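Local atomic coordinates of cysteine synthase (Fusobacterium nucleatum subsp. nucleatum strain ATCC 25586, PDB entry 5XEO), a protein that probably catalyses the pyridoxal 5'-phosphate-dependent conversion of O-acetyl-L-serine and hydrogen sulfide into L-cysteine and acetate. Residues A[209-214]-A[225-230]. Numbering follows the deposited sequence.
Sequences SPLLSK and MGMSIG
L211 lies across the side chain of M227 at roughly a right angle. Its CD2 methyl packs on M227 CB at 3.7 Å and also lies beside S228 O. The other branch, L211 CD1, meets I229 CG2 at 3.8 Å. CG of L211 is anti to the backbone N (chi1 -175°), which sets CD2 against M227 and CD1 against I229. I229 is poorly ordered, so this last contact is less certain. The M227 chain is extended beyond CG and runs on to L212, where M227 CE comes to 4.0 Å from L212 CD1. M227 SD lies 4.0 Å from L212 CD2. L211 thus covers M227 from CB to the sulfur, and L212 meets SD and CE.

Two waters bridge S209 and M227 next to this apolar patch. One joins backbone to backbone, donating to S209 O and accepting from M227 N at 2.8 Å. The second donates to M227 O at 2.6 Å and also bonds S209 OG. That hydroxyl is further held by G218 O.

P210 centres an inverse gamma turn and occupies the N-cap position of the short helix 211-214. E205, on strand 200-206, accepts from L212 N near the start of this helix and hydrogen-bonds S213 OG. On the other segment, G226 makes backbone bonds to T179, close to G180 of the cofactor site. M225 touches the cofactor and packs against strand 200-206 and helix 269-283. The contact therefore joins the helix following strand 200-206 to the surface loop that leads from the cofactor towards strand 245-247.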
ATOM      1  N   SER A 209      19.024  14.705 -15.962  1.00 22.80           N
ATOM      2  CA  SER A 209      19.386  15.707 -14.939  1.00 22.43           C
ATOM      3  C   SER A 209      20.614  15.190 -14.207  1.00 23.94           C
ATOM      4  O   SER A 209      20.568  14.872 -12.999  1.00 22.75           O
ATOM      5  CB  SER A 209      18.217  15.995 -13.984  1.00 24.19           C
ATOM      6  OG  SER A 209      18.327  17.288 -13.404  1.00 23.09           O
ATOM      7  N   PRO A 210      21.754  15.095 -14.943  1.00 25.66           N
ATOM      8  CA  PRO A 210      22.934  14.473 -14.439  1.00 25.04           C
ATOM      9  C   PRO A 210      23.806  15.459 -13.616  1.00 29.40           C
ATOM     10  O   PRO A 210      24.994  15.718 -13.953  1.00 24.39           O
ATOM     11  CB  PRO A 210      23.629  14.015 -15.729  1.00 27.03           C
ATOM     12  CG  PRO A 210      23.275  15.062 -16.720  1.00 25.88           C
ATOM     13  CD  PRO A 210      22.029  15.737 -16.241  1.00 25.29           C
ATOM     14  N   LEU A 211      23.242  15.982 -12.523  1.00 28.26           N
ATOM     15  CA  LEU A 211      23.975  16.947 -11.695  1.00 28.53           C
ATOM     16  C   LEU A 211      25.280  16.417 -11.143  1.00 28.11           C
ATOM     17  O   LEU A 211      26.290  17.103 -11.202  1.00 29.68           O
ATOM     18  CB  LEU A 211      23.148  17.462 -10.508  1.00 27.69           C
ATOM     19  CG  LEU A 211      23.801  18.582  -9.653  1.00 28.31           C
ATOM     20  CD1 LEU A 211      24.204  19.775 -10.526  1.00 28.83           C
ATOM     21  CD2 LEU A 211      22.883  19.028  -8.523  1.00 27.22           C
ATOM     22  N   LEU A 212      25.247  15.238 -10.551  1.00 28.88           N
ATOM     23  CA  LEU A 212      26.424  14.657  -9.900  1.00 28.79           C
ATOM     24  C   LEU A 212      27.471  14.140 -10.885  1.00 32.80           C
ATOM     25  O   LEU A 212      28.681  14.171 -10.585  1.00 31.98           O
ATOM     26  CB  LEU A 212      26.023  13.478  -9.010  1.00 26.04           C
ATOM     27  CG  LEU A 212      25.011  13.733  -7.893  1.00 26.78           C
ATOM     28  CD1 LEU A 212      24.642  12.429  -7.214  1.00 24.49           C
ATOM     29  CD2 LEU A 212      25.588  14.717  -6.901  1.00 27.69           C
ATOM     30  N   SER A 213      27.003  13.599 -12.013  1.00 29.91           N
ATOM     31  CA  SER A 213      27.895  12.987 -12.984  1.00 31.06           C
ATOM     32  C   SER A 213      28.409  14.015 -13.992  1.00 30.87           C
ATOM     33  O   SER A 213      29.517  13.880 -14.434  1.00 31.89           O
ATOM     34  CB  SER A 213      27.240  11.769 -13.667  1.00 27.06           C
ATOM     35  OG  SER A 213      26.111  12.167 -14.425  1.00 27.27           O
ATOM     36  N   LYS A 214      27.621  15.038 -14.343  1.00 35.23           N
ATOM     37  CA  LYS A 214      28.002  16.026 -15.384  1.00 36.35           C
ATOM     38  C   LYS A 214      27.868  17.506 -15.023  1.00 36.42           C
ATOM     39  O   LYS A 214      28.178  18.350 -15.858  1.00 35.93           O
ATOM     40  CB  LYS A 214      27.195  15.778 -16.670  1.00 38.42           C
ATOM     41  CG  LYS A 214      27.218  14.346 -17.190  1.00 42.22           C
ATOM     42  CD  LYS A 214      27.862  14.206 -18.551  1.00 46.90           C
ATOM     43  CE  LYS A 214      27.446  12.911 -19.225  1.00 46.39           C
ATOM     44  NZ  LYS A 214      26.191  13.088 -20.002  1.00 48.89           N
ATOM     45  N   MET A 225      13.244  11.670  -7.832  1.00 20.23           N
ATOM     46  CA  MET A 225      14.682  11.734  -8.012  1.00 21.48           C
ATOM     47  C   MET A 225      15.050  13.087  -8.634  1.00 21.21           C
ATOM     48  O   MET A 225      14.188  13.851  -9.005  1.00 19.97           O
ATOM     49  CB  MET A 225      15.171  10.554  -8.854  1.00 22.75           C
ATOM     50  CG  MET A 225      15.320   9.244  -8.083  1.00 23.38           C
ATOM     51  SD  MET A 225      15.708   7.778  -9.089  1.00 26.01           S
ATOM     52  CE  MET A 225      17.035   8.462 -10.097  1.00 25.12           C
ATOM     53  N   GLY A 226      16.340  13.362  -8.749  1.00 22.43           N
ATOM     54  CA  GLY A 226      16.825  14.594  -9.318  1.00 22.49           C
ATOM     55  C   GLY A 226      17.037  15.687  -8.286  1.00 25.03           C
ATOM     56  O   GLY A 226      16.381  15.722  -7.255  1.00 22.57           O
ATOM     57  N   MET A 227      17.991  16.565  -8.558  1.00 25.22           N
ATOM     58  CA  MET A 227      18.320  17.661  -7.663  1.00 28.62           C
ATOM     59  C   MET A 227      18.042  18.947  -8.432  1.00 33.62           C
ATOM     60  O   MET A 227      17.600  18.911  -9.571  1.00 39.69           O
ATOM     61  CB  MET A 227      19.780  17.517  -7.226  1.00 27.56           C
ATOM     62  CG  MET A 227      20.046  16.255  -6.407  1.00 26.43           C
ATOM     63  SD  MET A 227      21.780  15.798  -6.234  1.00 25.93           S
ATOM     64  CE  MET A 227      21.816  14.347  -5.198  1.00 26.24           C
ATOM     65  N   SER A 228      18.228  20.089  -7.811  1.00 40.76           N
ATOM     66  CA  SER A 228      17.941  21.380  -8.473  1.00 46.30           C
ATOM     67  C   SER A 228      19.262  22.166  -8.509  1.00 49.84           C
ATOM     68  O   SER A 228      20.254  21.686  -7.941  1.00 50.12           O
ATOM     69  CB  SER A 228      16.813  22.114  -7.733  1.00 45.63           C
ATOM     70  OG  SER A 228      16.971  22.038  -6.324  1.00 42.82           O
ATOM     71  N   ILE A 229      19.333  23.307  -9.205  1.00 56.85           N
ATOM     72  CA  ILE A 229      20.468  24.252  -8.963  1.00 62.05           C
ATOM     73  C   ILE A 229      19.942  25.621  -8.562  1.00 60.18           C
ATOM     74  O   ILE A 229      19.611  26.427  -9.433  1.00 65.79           O
ATOM     75  CB  ILE A 229      21.583  24.353 -10.076  1.00 66.45           C
ATOM     76  CG1 ILE A 229      21.021  24.531 -11.501  1.00 67.46           C
ATOM     77  CG2 ILE A 229      22.562  23.176  -9.963  1.00 66.46           C
ATOM     78  CD1 ILE A 229      22.092  24.720 -12.562  1.00 63.39           C
ATOM     79  N   GLY A 230      19.794  25.885  -7.258  1.00 58.57           N
ATOM     80  CA  GLY A 230      19.859  24.900  -6.171  1.00 55.87           C
ATOM     81  C   GLY A 230      21.256  24.422  -5.802  1.00 53.59           C
ATOM     82  O   GLY A 230      22.117  25.196  -5.363  1.00 54.44           O
TER
HETATM   83  O   HOH W   1      19.831  15.978 -10.636  1.00 23.24           O
HETATM   84  O   HOH W   2      16.603  17.625 -11.573  1.00 29.03           O